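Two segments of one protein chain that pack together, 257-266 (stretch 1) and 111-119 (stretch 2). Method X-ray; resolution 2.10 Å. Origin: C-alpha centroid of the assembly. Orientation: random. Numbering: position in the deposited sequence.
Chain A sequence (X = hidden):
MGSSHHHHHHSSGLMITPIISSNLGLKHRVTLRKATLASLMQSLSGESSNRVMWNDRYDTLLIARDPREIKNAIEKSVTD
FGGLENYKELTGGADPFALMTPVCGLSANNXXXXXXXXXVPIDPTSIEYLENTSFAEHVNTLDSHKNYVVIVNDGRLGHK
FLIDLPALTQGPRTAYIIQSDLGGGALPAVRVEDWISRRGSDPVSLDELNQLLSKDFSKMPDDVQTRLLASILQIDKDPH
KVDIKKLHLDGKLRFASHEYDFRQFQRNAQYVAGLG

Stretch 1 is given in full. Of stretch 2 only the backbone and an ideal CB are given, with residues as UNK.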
# COMPACT_ATOMS: atom_id res chain seq x y z
N SER A 257 -12.84 -2.90 -1.87
CA SER A 257 -12.91 -1.73 -0.97
C SER A 257 -13.39 -2.19 0.40
O SER A 257 -13.94 -3.27 0.51
CB SER A 257 -13.81 -0.61 -1.51
OG SER A 257 -15.16 -1.05 -1.53
N HIS A 258 -13.14 -1.40 1.42
CA HIS A 258 -13.49 -1.80 2.78
C HIS A 258 -13.58 -0.54 3.60
O HIS A 258 -12.64 0.27 3.62
CB HIS A 258 -12.35 -2.66 3.34
CG HIS A 258 -12.71 -3.42 4.57
ND1 HIS A 258 -13.06 -2.80 5.75
CD2 HIS A 258 -12.78 -4.76 4.81
CE1 HIS A 258 -13.33 -3.72 6.66
NE2 HIS A 258 -13.17 -4.91 6.12
N GLU A 259 -14.65 -0.41 4.36
CA GLU A 259 -14.77 0.74 5.25
C GLU A 259 -13.71 0.71 6.33
O GLU A 259 -13.18 -0.37 6.70
CB GLU A 259 -16.16 0.82 5.91
CG GLU A 259 -16.54 -0.39 6.74
CD GLU A 259 -18.00 -0.31 7.22
OE1 GLU A 259 -18.26 0.55 8.08
OE2 GLU A 259 -18.87 -1.06 6.72
N TYR A 260 -13.41 1.89 6.85
CA TYR A 260 -12.61 1.99 8.06
C TYR A 260 -13.09 3.12 8.95
O TYR A 260 -13.67 4.13 8.47
CB TYR A 260 -11.10 2.12 7.74
CG TYR A 260 -10.63 3.43 7.11
CD1 TYR A 260 -10.22 4.51 7.92
CD2 TYR A 260 -10.61 3.59 5.71
CE1 TYR A 260 -9.77 5.72 7.36
CE2 TYR A 260 -10.17 4.78 5.13
CZ TYR A 260 -9.73 5.83 5.95
OH TYR A 260 -9.32 6.97 5.34
N ASP A 261 -12.88 2.91 10.23
CA ASP A 261 -13.03 3.94 11.23
C ASP A 261 -11.76 4.79 11.30
O ASP A 261 -10.71 4.29 11.64
CB ASP A 261 -13.19 3.31 12.61
CG ASP A 261 -13.44 4.36 13.67
OD1 ASP A 261 -14.62 4.70 13.84
OD2 ASP A 261 -12.48 4.87 14.29
N PHE A 262 -11.87 6.08 11.06
CA PHE A 262 -10.67 6.92 11.17
C PHE A 262 -9.93 6.94 12.51
O PHE A 262 -8.70 6.97 12.56
CB PHE A 262 -10.98 8.36 10.72
CG PHE A 262 -9.77 9.22 10.68
CD1 PHE A 262 -8.86 9.08 9.63
CD2 PHE A 262 -9.53 10.14 11.71
CE1 PHE A 262 -7.70 9.86 9.60
CE2 PHE A 262 -8.39 10.94 11.70
CZ PHE A 262 -7.47 10.81 10.65
N ARG A 263 -10.66 6.98 13.61
CA ARG A 263 -9.99 6.98 14.94
C ARG A 263 -9.32 5.65 15.22
O ARG A 263 -8.30 5.61 15.88
CB ARG A 263 -10.98 7.28 16.09
CG ARG A 263 -11.49 8.72 16.10
CD ARG A 263 -12.24 8.97 17.44
NE ARG A 263 -12.94 10.26 17.46
CZ ARG A 263 -12.31 11.43 17.53
NH1 ARG A 263 -13.01 12.55 17.54
NH2 ARG A 263 -10.98 11.48 17.60
N GLN A 264 -9.92 4.57 14.75
CA GLN A 264 -9.30 3.21 14.94
C GLN A 264 -7.99 3.15 14.20
O GLN A 264 -6.98 2.67 14.77
CB GLN A 264 -10.22 2.07 14.45
CG GLN A 264 -9.81 0.70 14.98
CD GLN A 264 -9.57 0.71 16.51
OE1 GLN A 264 -10.40 1.18 17.28
NE2 GLN A 264 -8.43 0.23 16.94
N PHE A 265 -8.00 3.68 12.95
CA PHE A 265 -6.76 3.82 12.15
C PHE A 265 -5.64 4.56 12.92
O PHE A 265 -4.49 4.10 13.01
CB PHE A 265 -7.05 4.51 10.80
CG PHE A 265 -5.79 4.89 10.00
CD1 PHE A 265 -4.66 4.07 9.98
CD2 PHE A 265 -5.76 6.06 9.24
CE1 PHE A 265 -3.51 4.43 9.30
CE2 PHE A 265 -4.61 6.43 8.53
CZ PHE A 265 -3.49 5.61 8.54
N GLN A 266 -5.99 5.73 13.43
CA GLN A 266 -5.06 6.55 14.21
C GLN A 266 -4.58 5.76 15.39
O GLN A 266 -3.41 5.73 15.69
CB GLN A 266 -5.77 7.79 14.72
CG GLN A 266 -6.12 8.79 13.64
CD GLN A 266 -6.63 10.06 14.29
OE1 GLN A 266 -7.73 10.09 14.83
NE2 GLN A 266 -5.84 11.10 14.25
N UNK A 111 -0.64 -1.88 5.33
CA UNK A 111 -1.32 -0.59 5.58
C UNK A 111 -2.85 -0.73 5.49
O UNK A 111 -3.60 -0.07 6.25
CB UNK A 111 -0.84 0.46 4.58
N UNK A 112 -3.31 -1.59 4.59
CA UNK A 112 -4.74 -1.95 4.55
C UNK A 112 -5.24 -2.51 5.90
O UNK A 112 -6.30 -2.08 6.39
CB UNK A 112 -4.98 -2.98 3.44
N UNK A 113 -4.54 -3.52 6.46
CA UNK A 113 -4.87 -4.06 7.78
C UNK A 113 -4.79 -2.96 8.82
O UNK A 113 -5.76 -2.79 9.61
CB UNK A 113 -3.94 -5.21 8.15
N UNK A 114 -3.69 -2.18 8.82
CA UNK A 114 -3.57 -1.04 9.78
C UNK A 114 -4.78 -0.11 9.76
O UNK A 114 -5.26 0.32 10.82
CB UNK A 114 -2.32 -0.22 9.47
N UNK A 115 -5.29 0.21 8.58
CA UNK A 115 -6.40 1.15 8.48
C UNK A 115 -7.76 0.57 8.92
O UNK A 115 -8.55 1.28 9.54
CB UNK A 115 -6.50 1.64 7.04
N UNK A 116 -8.02 -0.71 8.58
CA UNK A 116 -9.34 -1.31 8.65
C UNK A 116 -9.60 -2.14 9.90
O UNK A 116 -10.74 -2.36 10.22
CB UNK A 116 -9.55 -2.19 7.42
N UNK A 117 -8.58 -2.61 10.59
CA UNK A 117 -8.77 -3.59 11.68
C UNK A 117 -9.14 -2.93 13.00
O UNK A 117 -8.71 -1.81 13.30
CB UNK A 117 -7.50 -4.42 11.87
N UNK A 118 -9.91 -3.64 13.80
CA UNK A 118 -10.19 -3.20 15.15
C UNK A 118 -9.78 -4.39 16.02
O UNK A 118 -8.64 -4.48 16.47
CB UNK A 118 -11.65 -2.79 15.35
N UNK A 119 -10.71 -5.33 16.16
CA UNK A 119 -10.48 -6.50 16.98
C UNK A 119 -10.72 -7.81 16.20
O UNK A 119 -10.44 -8.89 16.72
CB UNK A 119 -11.38 -6.45 18.21

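Position 111 lies on a helical turn, its CB sideways with nothing of stretch 1 within 5.5 Å; any helix-tolerant side chain would do. It is Ile-111, which stays clear of stretch 1.

At 112 the CB again points sideways and touches nothing, but a long side chain could reach the strand near His-258. A large aromatic or a long aliphatic chain would suit. The residue is Phe-112, whose CZ comes 3.4 Å from His-258 CB. The rings stand almost perpendicular, planes at 88°, the edge of Phe-112 toward the face of His-258 in an offset pair.

Position 113 is out of reach and unconstrained by stretch 1. Lys-113 turns to its own segment, its NZ forming a salt bridge with OE2 of residue 117 at 2.7 Å.

At 114 the ideal CB sits 4.8 Å from Phe-265 CE1, so a modest apolar branch would touch the ring and a polar one would find no partner on it. Leu-114 fits, its CD2 4.1 Å from Phe-265 CE1.

Position 115 is the most demanding. Its CB lies 4.2 Å from Phe-265 CD1 and 4.5 Å from Tyr-260 CG, between two aromatic rings that ask for an apolar side chain; a slender, flexible one can follow both. Met-115 does so: CG lies over one face of Phe-265, 3.9 Å from the ring centroid, while CE lies over one face of Tyr-260, with CE only 3.4 Å from Tyr-260 CE2.

At 116 the CB is 3.9 Å from His-258 ND1 and 4.1 Å from Glu-259 O, with Tyr-260 CB close by. These neighbours suit a small or beta-branched side chain such as alanine, serine, threonine or valine. Thr-116 sets its CB over the His-258 face and its CG2 3.7 Å from His-258 ND1. That nitrogen already donates to Glu-259 O, so a methyl there costs it no bond. Thr-116 OG1 turns back to donate to Phe-112 O at 2.7 Å, and a water bridges the two stretches by donating to both Thr-116 O and Glu-259 O.

Position 117 leaves helical angles and its CB points away, so many side chains would serve and the backbone makes the contact: Gln-264 CG lies 3.2 Å from its O. Glu-117 OE2 pairs with Lys-113 NZ.

At 118 the CB is 4.0 Å from Gln-264 CG; a long side chain with an aliphatic stem would suit. Lys-118 packs CG 3.7 Å from Gln-264 CD.

At 119 the CB has no neighbour in stretch 1, which sets no preference; it is Asp-119.

Stretch 2 111-119: IFKLMTEKD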
# COMPACT_ATOMS: atom_id res chain seq x y z
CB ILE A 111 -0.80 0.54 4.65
CG1 ILE A 111 0.66 0.90 5.06
CG2 ILE A 111 -1.76 1.75 4.70
CD1 ILE A 111 1.49 1.60 3.94
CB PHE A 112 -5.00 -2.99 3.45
CG PHE A 112 -6.48 -3.36 3.28
CD1 PHE A 112 -7.29 -2.66 2.35
CD2 PHE A 112 -7.05 -4.41 4.06
CE1 PHE A 112 -8.65 -2.97 2.18
CE2 PHE A 112 -8.41 -4.76 3.90
CZ PHE A 112 -9.22 -4.04 2.95
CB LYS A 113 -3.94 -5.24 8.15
CG LYS A 113 -4.24 -6.56 7.33
CD LYS A 113 -3.13 -7.63 7.58
CE LYS A 113 -3.03 -8.04 9.09
NZ LYS A 113 -4.15 -8.96 9.38
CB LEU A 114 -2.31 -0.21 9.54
CG LEU A 114 -1.85 0.72 10.68
CD1 LEU A 114 -1.39 -0.07 11.87
CD2 LEU A 114 -0.72 1.59 10.26
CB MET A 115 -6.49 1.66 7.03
CG MET A 115 -5.27 2.48 6.64
SD MET A 115 -5.31 3.02 4.93
CE MET A 115 -6.83 3.98 4.94
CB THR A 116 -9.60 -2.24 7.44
OG1 THR A 116 -8.56 -3.23 7.36
CG2 THR A 116 -9.63 -1.44 6.11
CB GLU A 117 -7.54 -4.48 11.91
CG GLU A 117 -7.43 -5.59 10.87
CD GLU A 117 -6.18 -6.45 10.99
OE1 GLU A 117 -5.18 -6.06 11.66
OE2 GLU A 117 -6.19 -7.55 10.37
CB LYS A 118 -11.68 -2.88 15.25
CG LYS A 118 -12.08 -1.95 16.35
CD LYS A 118 -12.21 -2.63 17.70
CE LYS A 118 -13.27 -1.94 18.55
NZ LYS A 118 -13.55 -0.55 18.06
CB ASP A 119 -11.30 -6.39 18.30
CG ASP A 119 -12.77 -6.01 18.08
OD1 ASP A 119 -13.29 -5.92 16.93
OD2 ASP A 119 -13.46 -5.82 19.10
O HOH W 1 -13.06 -1.77 9.22
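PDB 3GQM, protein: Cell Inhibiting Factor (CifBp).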